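Local coordinates for peptidase S9 prolyl oligopeptidase catalytic domain-containing protein (Pyrococcus horikoshii, PDB 4HXF) that is an acylaminoacyl peptidase, a serine protease that assembles into a self-compartmentalizing hexamer and probably cleaves peptides at an active site within its alpha/beta-hydrolase domain, at residues A139-F147 against L544-D552; I462-N473 against A484-W494. All blocks are in the same frame, centred on the assembly; numbering follows the deposited sequence.

Overall arrangement
From the N terminus the chain first builds propeller blades, and the hairpin 140-146 interrupts one of them between strands 117-124 and 151-158. Contact 1 closes a loop of nearly 400 residues when 544-552, after strand 538-543 of the alpha/beta-hydrolase domain, meets that hairpin, tying propeller to hydrolase. Contact 2 is nested inside this loop and is far more local: 462-473 and 484-494, separated by ten residues, belong to one beta-alpha-beta unit of the hydrolase sheet. The contact centres lie about 17 Å apart. The two meet directly, D546 OD2 standing 2.8 Å from N489 ND2 in a probable hydrogen bond, and both touch the same bound inhibitor.

Contact 1. Residues A139-F147 against L544-D552. With Y3A (N-[(benzyloxy)carbonyl]glycyl-N-[(2S,3R)-4-chloro-3-hydroxy-1-phenylbutan-2-yl]glycinamide), chain B.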
loop_
_atom_site.group_PDB
_atom_site.type_symbol
_atom_site.label_atom_id
_atom_site.label_comp_id
_atom_site.label_asym_id
_atom_site.label_seq_id
_atom_site.Cartn_x
_atom_site.Cartn_y
_atom_site.Cartn_z
ATOM N N ALA A 139 -14.575 -35.637 8.027
ATOM C CA ALA A 139 -14.630 -34.328 7.393
ATOM C C ALA A 139 -13.482 -33.402 7.690
ATOM O O ALA A 139 -13.279 -32.368 7.062
ATOM C CB ALA A 139 -15.937 -33.649 7.835
ATOM N N TRP A 140 -12.685 -33.786 8.680
ATOM C CA TRP A 140 -11.526 -32.988 9.136
ATOM C C TRP A 140 -10.473 -33.829 9.780
ATOM O O TRP A 140 -10.686 -35.021 10.080
ATOM C CB TRP A 140 -12.065 -31.863 10.058
ATOM C CG TRP A 140 -12.755 -32.307 11.362
ATOM C CD1 TRP A 140 -12.857 -33.537 11.892
ATOM C CD2 TRP A 140 -13.470 -31.384 12.216
ATOM N NE1 TRP A 140 -13.640 -33.499 13.081
ATOM C CE2 TRP A 140 -14.012 -32.164 13.334
ATOM C CE3 TRP A 140 -13.698 -30.001 12.174
ATOM C CZ2 TRP A 140 -14.744 -31.544 14.362
ATOM C CZ3 TRP A 140 -14.446 -29.415 13.169
ATOM C CH2 TRP A 140 -14.924 -30.172 14.248
ATOM N N PHE A 141 -9.274 -33.295 9.896
ATOM C CA PHE A 141 -8.196 -33.995 10.544
ATOM C C PHE A 141 -7.323 -33.016 11.276
ATOM O O PHE A 141 -6.974 -31.987 10.770
ATOM C CB PHE A 141 -7.386 -34.865 9.581
ATOM C CG PHE A 141 -6.708 -36.047 10.243
ATOM C CD1 PHE A 141 -7.351 -37.232 10.314
ATOM C CD2 PHE A 141 -5.420 -35.978 10.805
ATOM C CE1 PHE A 141 -6.857 -38.315 10.975
ATOM C CE2 PHE A 141 -4.869 -37.072 11.433
ATOM C CZ PHE A 141 -5.545 -38.238 11.483
ATOM N N ASP A 142 -6.941 -33.396 12.480
ATOM C CA ASP A 142 -6.079 -32.527 13.296
ATOM C C ASP A 142 -4.819 -32.129 12.566
ATOM O O ASP A 142 -4.136 -32.981 12.009
ATOM C CB ASP A 142 -5.715 -33.260 14.623
ATOM C CG ASP A 142 -5.032 -32.315 15.611
ATOM O OD1 ASP A 142 -5.740 -31.412 16.047
ATOM O OD2 ASP A 142 -3.784 -32.433 15.703
ATOM N N ASN A 143 -4.509 -30.846 12.626
ATOM C CA ASN A 143 -3.276 -30.298 12.036
ATOM C C ASN A 143 -3.289 -30.324 10.497
ATOM O O ASN A 143 -2.275 -30.025 9.859
ATOM C CB ASN A 143 -2.012 -30.986 12.498
ATOM C CG ASN A 143 -0.794 -29.999 12.504
ATOM O OD1 ASN A 143 -0.949 -28.792 12.689
ATOM N ND2 ASN A 143 0.354 -30.533 12.242
ATOM N N MET A 144 -4.449 -30.578 9.915
ATOM C CA MET A 144 -4.659 -30.585 8.472
ATOM C C MET A 144 -5.810 -29.717 8.071
ATOM O O MET A 144 -5.771 -29.218 6.957
ATOM C CB MET A 144 -4.919 -31.986 7.956
ATOM C CG MET A 144 -3.766 -32.880 8.140
ATOM S SD MET A 144 -3.959 -34.526 7.584
ATOM C CE MET A 144 -2.263 -35.049 7.979
ATOM N N GLY A 145 -6.883 -29.597 8.877
ATOM C CA GLY A 145 -8.034 -28.782 8.635
ATOM C C GLY A 145 -9.257 -29.595 8.148
ATOM O O GLY A 145 -9.299 -30.867 8.256
ATOM N N PHE A 146 -10.203 -28.928 7.546
ATOM C CA PHE A 146 -11.321 -29.621 6.860
ATOM C C PHE A 146 -10.768 -30.250 5.591
ATOM O O PHE A 146 -10.059 -29.585 4.799
ATOM C CB PHE A 146 -12.499 -28.720 6.531
ATOM C CG PHE A 146 -13.272 -28.292 7.717
ATOM C CD1 PHE A 146 -12.916 -27.149 8.442
ATOM C CD2 PHE A 146 -14.315 -29.075 8.189
ATOM C CE1 PHE A 146 -13.654 -26.716 9.540
ATOM C CE2 PHE A 146 -15.028 -28.679 9.317
ATOM C CZ PHE A 146 -14.738 -27.459 9.970
ATOM N N PHE A 147 -11.112 -31.528 5.343
ATOM C CA PHE A 147 -10.610 -32.123 4.129
ATOM C C PHE A 147 -11.149 -31.555 2.845
ATOM O O PHE A 147 -10.439 -31.539 1.838
ATOM C CB PHE A 147 -10.845 -33.658 4.175
ATOM C CG PHE A 147 -9.785 -34.426 4.971
ATOM C CD1 PHE A 147 -10.135 -35.372 5.950
ATOM C CD2 PHE A 147 -8.475 -34.309 4.622
ATOM C CE1 PHE A 147 -9.174 -36.098 6.568
ATOM C CE2 PHE A 147 -7.469 -35.071 5.229
ATOM C CZ PHE A 147 -7.833 -36.005 6.192
ATOM N N LEU A 544 -9.023 -24.010 19.214
ATOM C CA LEU A 544 -10.138 -24.083 18.196
ATOM C C LEU A 544 -9.868 -24.918 16.979
ATOM O O LEU A 544 -10.774 -25.201 16.208
ATOM C CB LEU A 544 -10.616 -22.727 17.736
ATOM C CG LEU A 544 -11.438 -21.967 18.801
ATOM C CD1 LEU A 544 -11.897 -20.565 18.254
ATOM C CD2 LEU A 544 -12.662 -22.776 19.256
ATOM N N GLU A 545 -8.608 -25.332 16.773
ATOM C CA GLU A 545 -8.294 -26.139 15.592
ATOM C C GLU A 545 -7.957 -27.563 16.001
ATOM O O GLU A 545 -7.353 -28.324 15.213
ATOM C CB GLU A 545 -7.196 -25.465 14.729
ATOM C CG GLU A 545 -7.564 -24.084 14.245
ATOM C CD GLU A 545 -6.368 -23.375 13.585
ATOM O OE1 GLU A 545 -5.334 -23.100 14.206
ATOM O OE2 GLU A 545 -6.489 -23.175 12.382
ATOM N N ASP A 546 -8.258 -27.924 17.252
ATOM C CA ASP A 546 -8.053 -29.300 17.715
ATOM C C ASP A 546 -9.221 -30.195 17.219
ATOM O O ASP A 546 -10.383 -30.047 17.666
ATOM C CB ASP A 546 -7.980 -29.420 19.232
ATOM C CG ASP A 546 -7.664 -30.848 19.673
ATOM O OD1 ASP A 546 -7.758 -31.808 18.868
ATOM O OD2 ASP A 546 -7.162 -31.015 20.818
ATOM N N TYR A 547 -8.956 -30.975 16.178
ATOM C CA TYR A 547 -9.976 -31.906 15.658
ATOM C C TYR A 547 -9.847 -33.320 16.197
ATOM O O TYR A 547 -10.695 -34.197 15.911
ATOM C CB TYR A 547 -10.022 -31.881 14.151
ATOM C CG TYR A 547 -10.148 -30.429 13.618
ATOM C CD1 TYR A 547 -9.321 -29.982 12.603
ATOM C CD2 TYR A 547 -11.028 -29.549 14.191
ATOM C CE1 TYR A 547 -9.408 -28.676 12.179
ATOM C CE2 TYR A 547 -11.098 -28.204 13.747
ATOM C CZ TYR A 547 -10.273 -27.808 12.730
ATOM O OH TYR A 547 -10.278 -26.470 12.274
ATOM N N ARG A 548 -8.774 -33.573 16.923
ATOM C CA ARG A 548 -8.563 -34.830 17.610
ATOM C C ARG A 548 -9.437 -35.000 18.837
ATOM O O ARG A 548 -10.030 -36.026 19.023
ATOM C CB ARG A 548 -7.093 -34.947 18.023
ATOM C CG ARG A 548 -6.667 -36.240 18.726
ATOM C CD ARG A 548 -6.980 -37.572 17.968
ATOM N NE ARG A 548 -6.689 -37.421 16.573
ATOM C CZ ARG A 548 -5.471 -37.431 16.050
ATOM N NH1 ARG A 548 -5.280 -37.084 14.764
ATOM N NH2 ARG A 548 -4.447 -37.837 16.819
ATOM N N CYS A 549 -9.529 -33.892 19.598
ATOM C CA CYS A 549 -10.443 -33.729 20.708
ATOM C C CYS A 549 -11.123 -32.381 20.455
ATOM O O CYS A 549 -10.626 -31.312 20.889
ATOM C CB CYS A 549 -9.778 -33.740 22.061
ATOM S SG CYS A 549 -8.928 -35.327 22.424
ATOM N N PRO A 550 -12.270 -32.445 19.807
ATOM C CA PRO A 550 -12.915 -31.178 19.506
ATOM C C PRO A 550 -13.406 -30.429 20.734
ATOM O O PRO A 550 -13.435 -30.913 21.841
ATOM C CB PRO A 550 -14.078 -31.565 18.576
ATOM C CG PRO A 550 -13.678 -32.898 17.978
ATOM C CD PRO A 550 -12.916 -33.580 19.065
ATOM N N LEU A 551 -13.716 -29.155 20.451
ATOM C CA LEU A 551 -14.102 -28.151 21.508
ATOM C C LEU A 551 -15.132 -28.615 22.502
ATOM O O LEU A 551 -15.058 -28.256 23.674
ATOM C CB LEU A 551 -14.488 -26.871 20.832
ATOM C CG LEU A 551 -14.828 -25.718 21.860
ATOM C CD1 LEU A 551 -13.643 -25.292 22.758
ATOM C CD2 LEU A 551 -15.421 -24.502 21.034
ATOM N N ASP A 552 -16.146 -29.351 22.039
ATOM C CA ASP A 552 -17.227 -29.845 22.862
ATOM C C ASP A 552 -16.679 -30.563 24.101
ATOM O O ASP A 552 -17.228 -30.491 25.198
ATOM C CB ASP A 552 -18.230 -30.725 22.106
ATOM C CG ASP A 552 -17.626 -32.014 21.638
ATOM O OD1 ASP A 552 -18.241 -33.043 21.935
ATOM O OD2 ASP A 552 -16.546 -31.967 20.963
HETATM N N3 Y3A B . -2.849 -40.813 18.904
HETATM C CA3 Y3A B . -3.943 -41.036 19.869
HETATM C C3 Y3A B . -4.513 -39.643 20.155
HETATM O O3 Y3A B . -4.408 -38.643 19.474
HETATM C C4 Y3A B . -4.439 -37.418 22.726
HETATM O O4 Y3A B . -3.962 -38.236 23.732
HETATM C CA4 Y3A B . -5.549 -38.162 22.005
HETATM N N4 Y3A B . -4.972 -39.480 21.628
HETATM C CB4 Y3A B . -6.744 -38.624 22.890
HETATM C CG4 Y3A B . -7.798 -39.367 22.139
HETATM C CD1 Y3A B . -8.585 -38.827 21.111
HETATM C CD2 Y3A B . -8.092 -40.671 22.514
HETATM C CE1 Y3A B . -9.572 -39.540 20.454
HETATM C CE2 Y3A B . -9.072 -41.405 21.862
HETATM C CZ4 Y3A B . -9.777 -40.858 20.835
HETATM C C15 Y3A B . -3.479 -36.569 21.812
HETATM O O HOH W 1 -6.077 -28.589 12.843
#
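D142 meets E545, D546 and Y547 where a loop of the alpha/beta-hydrolase domain, between strand 538-543 and helix 552-563, docks on a beta hairpin (140-141 with 145-146) inserted in a propeller blade. M144 and G145 both face F141 there, a classic beta bulge in which F141 O accepts both their N-H groups. E545 works through its carbonyl: E545 O accepts from a water oxygen at 2.7 Å, and the same water accepts from N143 N. D546 follows with an Asx motif, D546 OD1 receiving C549 N at 2.8 Å and, weakly, R548 N. D546 OD2 is bonded to H578 ND1, consistent with the acid of a Ser-His-Asp triad. Y547 gives the hairpin its broadest contact. Y547 N donates to the anti lone pair of D142 OD1 at 3.2 Å, and since that oxygen also accepts from H578 N, the hairpin touches the histidine loop as well. With Y547 CG anti to its own carbonyl carbon (chi1 -51°), the ring lies as an offset stack against the six-membered ring of W140, centroids 4.3 Å apart and planes 14° from parallel. Y547 CB sits 3.8 Å from the centroid of the W140 five-membered ring, a CH-pi contact almost on its normal. E545 O lies over the centre of the tyrosine's opposite face. R548 bends at chi2 and chi3, bringing NH1 to 3.4 Å from F141 CE2, while NH2 gives the inhibitor oxygen O3 a 2.8 Å bond at the guanidinium edge (N-H...O 164°). D502 takes a salt bridge from R548 NE and a hydrogen bond from D142 N, linking both segments. Past C549, whose sulfur packs against the inhibitor phenyl, P550 CG reaches W140 CZ2 at 4.0 Å.

Contact 2. Residues I462-N473 against A484-W494; sequences ITGISYGGYMTN and AGISENGISYW. With Y3A (N-[(benzyloxy)carbonyl]glycyl-N-[(2S,3R)-4-chloro-3-hydroxy-1-phenylbutan-2-yl]glycinamide), chain B.
I462 to I465 run alongside G485 to E488 as neighbouring parallel strands of a beta-alpha-beta unit, and the sharp turn into helix 467-478 has the form of a nucleophile elbow. The evidence for the strand pairing is an axis angle of 1° and a ladder of backbone bonds: I486 N to I462 O, E488 N to G464 O, and, following the last bridge, S466 N to E488 O at 2.9 Å. At the end of this ladder S466 takes the strained angles phi 66° and psi -120°, and S466 OG is covalently joined to inhibitor atom C4 at 1.5 Å. Y467 N donates to inhibitor O4 at 3.1 Å, consistent with a role in an oxyanion hole.

Side-chain hydrogen bonds extend the grip on both sides of the sheet. T463 OG1 donates to I486 O at 2.7 Å, and a water bridges T463 OG1 to E488 OE2, whose carboxylate is also held by R592. Opposite, N473 ties the helix to strand and loop: its OD1 accepts S487 OG at 2.7 Å, and its ND2 meets I491 O from above the carbonyl plane.

The two backbones come nearest where neither residue has a side chain, G469 CA lying 4.1 Å from G490 CA. Farther along, I491 CD1 touches Y470 CB and the inhibitor, while W494 CZ2 stands over the centre of the Y470 ring, 3.6 Å from Y470 CE1.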
loop_
_atom_site.group_PDB
_atom_site.type_symbol
_atom_site.label_atom_id
_atom_site.label_comp_id
_atom_site.label_asym_id
_atom_site.label_seq_id
_atom_site.Cartn_x
_atom_site.Cartn_y
_atom_site.Cartn_z
ATOM N N ILE A 462 -3.407 -32.215 39.692
ATOM C CA ILE A 462 -3.287 -33.107 38.577
ATOM C C ILE A 462 -3.547 -32.395 37.285
ATOM O O ILE A 462 -4.328 -31.417 37.197
ATOM C CB ILE A 462 -4.229 -34.317 38.724
ATOM C CG1 ILE A 462 -3.960 -35.368 37.665
ATOM C CG2 ILE A 462 -5.725 -33.869 38.867
ATOM C CD1 ILE A 462 -4.639 -36.729 37.990
ATOM N N THR A 463 -2.755 -32.713 36.277
ATOM C CA THR A 463 -2.904 -32.113 34.954
ATOM C C THR A 463 -2.559 -33.100 33.825
ATOM O O THR A 463 -1.783 -34.025 34.049
ATOM C CB THR A 463 -2.015 -30.851 34.816
ATOM O OG1 THR A 463 -2.261 -30.152 33.587
ATOM C CG2 THR A 463 -0.457 -31.166 34.944
ATOM N N GLY A 464 -3.103 -32.872 32.653
ATOM C CA GLY A 464 -2.740 -33.564 31.466
ATOM C C GLY A 464 -3.386 -33.044 30.261
ATOM O O GLY A 464 -4.351 -32.248 30.349
ATOM N N ILE A 465 -2.832 -33.383 29.127
ATOM C CA ILE A 465 -3.359 -33.034 27.823
ATOM C C ILE A 465 -3.886 -34.282 27.116
ATOM O O ILE A 465 -3.296 -35.389 27.209
ATOM C CB ILE A 465 -2.246 -32.426 26.935
ATOM C CG1 ILE A 465 -1.562 -31.233 27.613
ATOM C CG2 ILE A 465 -2.703 -32.059 25.526
ATOM C CD1 ILE A 465 -0.200 -30.825 27.011
ATOM N N SER A 466 -4.984 -34.160 26.366
ATOM C CA SER A 466 -5.558 -35.251 25.550
ATOM C C SER A 466 -6.061 -36.347 26.451
ATOM O O SER A 466 -6.911 -36.074 27.299
ATOM C CB SER A 466 -4.513 -35.702 24.501
ATOM O OG SER A 466 -5.244 -36.488 23.579
ATOM N N TYR A 467 -5.537 -37.577 26.342
ATOM C CA TYR A 467 -5.950 -38.637 27.270
ATOM C C TYR A 467 -5.623 -38.202 28.736
ATOM O O TYR A 467 -6.312 -38.620 29.695
ATOM C CB TYR A 467 -5.338 -39.991 26.867
ATOM C CG TYR A 467 -5.932 -41.125 27.681
ATOM C CD1 TYR A 467 -7.246 -41.562 27.412
ATOM C CD2 TYR A 467 -5.289 -41.671 28.770
ATOM C CE1 TYR A 467 -7.825 -42.583 28.149
ATOM C CE2 TYR A 467 -5.835 -42.677 29.516
ATOM C CZ TYR A 467 -7.125 -43.147 29.245
ATOM O OH TYR A 467 -7.760 -44.139 29.999
ATOM N N GLY A 468 -4.572 -37.343 28.896
ATOM C CA GLY A 468 -4.182 -36.867 30.189
ATOM C C GLY A 468 -5.217 -35.857 30.729
ATOM O O GLY A 468 -5.372 -35.708 31.940
ATOM N N GLY A 469 -5.841 -35.161 29.797
ATOM C CA GLY A 469 -6.967 -34.232 30.107
ATOM C C GLY A 469 -8.217 -35.000 30.495
ATOM O O GLY A 469 -8.878 -34.733 31.535
ATOM N N TYR A 470 -8.572 -36.056 29.736
ATOM C CA TYR A 470 -9.591 -37.013 30.159
ATOM C C TYR A 470 -9.317 -37.421 31.589
ATOM O O TYR A 470 -10.188 -37.553 32.443
ATOM C CB TYR A 470 -9.516 -38.277 29.219
ATOM C CG TYR A 470 -10.281 -39.451 29.805
ATOM C CD1 TYR A 470 -11.616 -39.487 29.813
ATOM C CD2 TYR A 470 -9.617 -40.527 30.336
ATOM C CE1 TYR A 470 -12.290 -40.557 30.340
ATOM C CE2 TYR A 470 -10.232 -41.624 30.847
ATOM C CZ TYR A 470 -11.643 -41.649 30.825
ATOM O OH TYR A 470 -12.331 -42.749 31.402
ATOM N N MET A 471 -8.079 -37.886 31.843
ATOM C CA MET A 471 -7.819 -38.455 33.167
ATOM C C MET A 471 -7.794 -37.445 34.317
ATOM O O MET A 471 -8.201 -37.776 35.413
ATOM C CB MET A 471 -6.484 -39.141 33.211
ATOM C CG MET A 471 -6.201 -39.988 34.453
ATOM S SD MET A 471 -7.255 -41.452 34.501
ATOM C CE MET A 471 -6.786 -42.341 33.050
ATOM N N THR A 472 -7.462 -36.211 34.038
ATOM C CA THR A 472 -7.615 -35.114 34.972
ATOM C C THR A 472 -9.101 -34.896 35.271
ATOM O O THR A 472 -9.514 -34.776 36.416
ATOM C CB THR A 472 -6.998 -33.792 34.408
ATOM O OG1 THR A 472 -5.566 -33.974 34.289
ATOM C CG2 THR A 472 -7.223 -32.592 35.326
ATOM N N ASN A 473 -9.892 -34.797 34.201
ATOM C CA ASN A 473 -11.373 -34.709 34.363
ATOM C C ASN A 473 -11.918 -35.814 35.251
ATOM O O ASN A 473 -12.696 -35.677 36.219
ATOM C CB ASN A 473 -12.113 -34.766 33.014
ATOM C CG ASN A 473 -11.800 -33.638 32.069
ATOM O OD1 ASN A 473 -11.290 -32.570 32.457
ATOM N ND2 ASN A 473 -12.156 -33.857 30.760
ATOM N N ALA A 484 -6.742 -29.239 42.904
ATOM C CA ALA A 484 -6.810 -28.456 41.659
ATOM C C ALA A 484 -6.515 -29.329 40.498
ATOM O O ALA A 484 -5.729 -30.249 40.596
ATOM C CB ALA A 484 -5.773 -27.313 41.708
ATOM N N GLY A 485 -7.048 -28.969 39.352
ATOM C CA GLY A 485 -6.797 -29.611 38.100
ATOM C C GLY A 485 -6.621 -28.668 36.944
ATOM O O GLY A 485 -7.241 -27.554 36.938
ATOM N N ILE A 486 -5.780 -29.044 35.987
ATOM C CA ILE A 486 -5.677 -28.360 34.675
ATOM C C ILE A 486 -5.865 -29.404 33.636
ATOM O O ILE A 486 -4.985 -30.272 33.442
ATOM C CB ILE A 486 -4.381 -27.537 34.481
ATOM C CG1 ILE A 486 -4.198 -26.496 35.627
ATOM C CG2 ILE A 486 -4.433 -26.900 33.071
ATOM C CD1 ILE A 486 -3.003 -25.564 35.380
ATOM N N SER A 487 -7.003 -29.365 32.949
ATOM C CA SER A 487 -7.315 -30.368 31.903
ATOM C C SER A 487 -7.257 -29.699 30.547
ATOM O O SER A 487 -7.944 -28.707 30.314
ATOM C CB SER A 487 -8.729 -30.870 32.149
ATOM O OG SER A 487 -9.288 -31.568 31.028
ATOM N N GLU A 488 -6.499 -30.250 29.628
ATOM C CA GLU A 488 -6.260 -29.580 28.319
ATOM C C GLU A 488 -6.608 -30.514 27.183
ATOM O O GLU A 488 -6.258 -31.685 27.155
ATOM C CB GLU A 488 -4.818 -29.170 28.168
ATOM C CG GLU A 488 -4.195 -28.584 29.386
ATOM C CD GLU A 488 -2.886 -27.911 29.083
ATOM O OE1 GLU A 488 -2.820 -27.296 27.976
ATOM O OE2 GLU A 488 -1.917 -28.076 29.912
ATOM N N ASN A 489 -7.406 -29.993 26.242
ATOM C CA ASN A 489 -7.652 -30.659 24.988
ATOM C C ASN A 489 -8.039 -32.137 25.233
ATOM O O ASN A 489 -7.550 -33.055 24.574
ATOM C CB ASN A 489 -6.466 -30.534 24.034
ATOM C CG ASN A 489 -6.204 -29.116 23.625
ATOM O OD1 ASN A 489 -5.627 -28.322 24.446
ATOM N ND2 ASN A 489 -6.622 -28.754 22.400
ATOM N N GLY A 490 -8.941 -32.308 26.210
ATOM C CA GLY A 490 -9.276 -33.600 26.809
ATOM C C GLY A 490 -10.483 -34.312 26.236
ATOM O O GLY A 490 -10.929 -33.998 25.202
ATOM N N ILE A 491 -10.943 -35.298 26.942
ATOM C CA ILE A 491 -12.233 -35.920 26.747
ATOM C C ILE A 491 -13.039 -35.887 28.016
ATOM O O ILE A 491 -12.566 -36.244 29.067
ATOM C CB ILE A 491 -12.049 -37.407 26.278
ATOM C CG1 ILE A 491 -11.221 -37.519 25.019
ATOM C CG2 ILE A 491 -13.448 -38.060 26.094
ATOM C CD1 ILE A 491 -9.745 -37.951 25.318
ATOM N N SER A 492 -14.269 -35.410 27.869
ATOM C CA SER A 492 -15.340 -35.497 28.852
ATOM C C SER A 492 -16.471 -36.475 28.463
ATOM O O SER A 492 -17.131 -36.939 29.397
ATOM C CB SER A 492 -15.971 -34.154 29.294
ATOM O OG SER A 492 -16.630 -33.495 28.243
ATOM N N TYR A 493 -16.687 -36.698 27.170
ATOM C CA TYR A 493 -17.709 -37.593 26.727
ATOM C C TYR A 493 -17.328 -38.418 25.556
ATOM O O TYR A 493 -17.150 -37.891 24.427
ATOM C CB TYR A 493 -19.020 -36.799 26.436
ATOM C CG TYR A 493 -20.276 -37.569 26.111
ATOM C CD1 TYR A 493 -20.405 -38.956 26.453
ATOM C CD2 TYR A 493 -21.393 -36.985 25.588
ATOM C CE1 TYR A 493 -21.543 -39.670 26.199
ATOM C CE2 TYR A 493 -22.530 -37.684 25.337
ATOM C CZ TYR A 493 -22.630 -39.052 25.616
ATOM O OH TYR A 493 -23.772 -39.720 25.425
ATOM N N TRP A 494 -17.162 -39.743 25.766
ATOM C CA TRP A 494 -16.725 -40.571 24.664
ATOM C C TRP A 494 -17.652 -40.612 23.465
ATOM O O TRP A 494 -17.169 -40.822 22.312
ATOM C CB TRP A 494 -16.398 -42.001 25.133
ATOM C CG TRP A 494 -15.233 -42.007 26.074
ATOM C CD1 TRP A 494 -15.239 -42.289 27.425
ATOM C CD2 TRP A 494 -13.856 -41.785 25.702
ATOM N NE1 TRP A 494 -13.934 -42.226 27.908
ATOM C CE2 TRP A 494 -13.094 -41.863 26.915
ATOM C CE3 TRP A 494 -13.227 -41.461 24.532
ATOM C CZ2 TRP A 494 -11.708 -41.736 26.944
ATOM C CZ3 TRP A 494 -11.839 -41.335 24.558
ATOM C CH2 TRP A 494 -11.114 -41.435 25.753
HETATM N N3 Y3A B . -2.849 -40.813 18.904
HETATM C CA3 Y3A B . -3.943 -41.036 19.869
HETATM C C3 Y3A B . -4.513 -39.643 20.155
HETATM O O3 Y3A B . -4.408 -38.643 19.474
HETATM C C4 Y3A B . -4.439 -37.418 22.726
HETATM O O4 Y3A B . -3.962 -38.236 23.732
HETATM C CA4 Y3A B . -5.549 -38.162 22.005
HETATM N N4 Y3A B . -4.972 -39.480 21.628
HETATM C CB4 Y3A B . -6.744 -38.624 22.890
HETATM C CG4 Y3A B . -7.798 -39.367 22.139
HETATM C CD1 Y3A B . -8.585 -38.827 21.111
HETATM C CD2 Y3A B . -8.092 -40.671 22.514
HETATM C CE1 Y3A B . -9.572 -39.540 20.454
HETATM C CE2 Y3A B . -9.072 -41.405 21.862
HETATM C CZ4 Y3A B . -9.777 -40.858 20.835
HETATM C C15 Y3A B . -3.479 -36.569 21.812
HETATM O O HOH W 2 -1.056 -30.411 31.100
#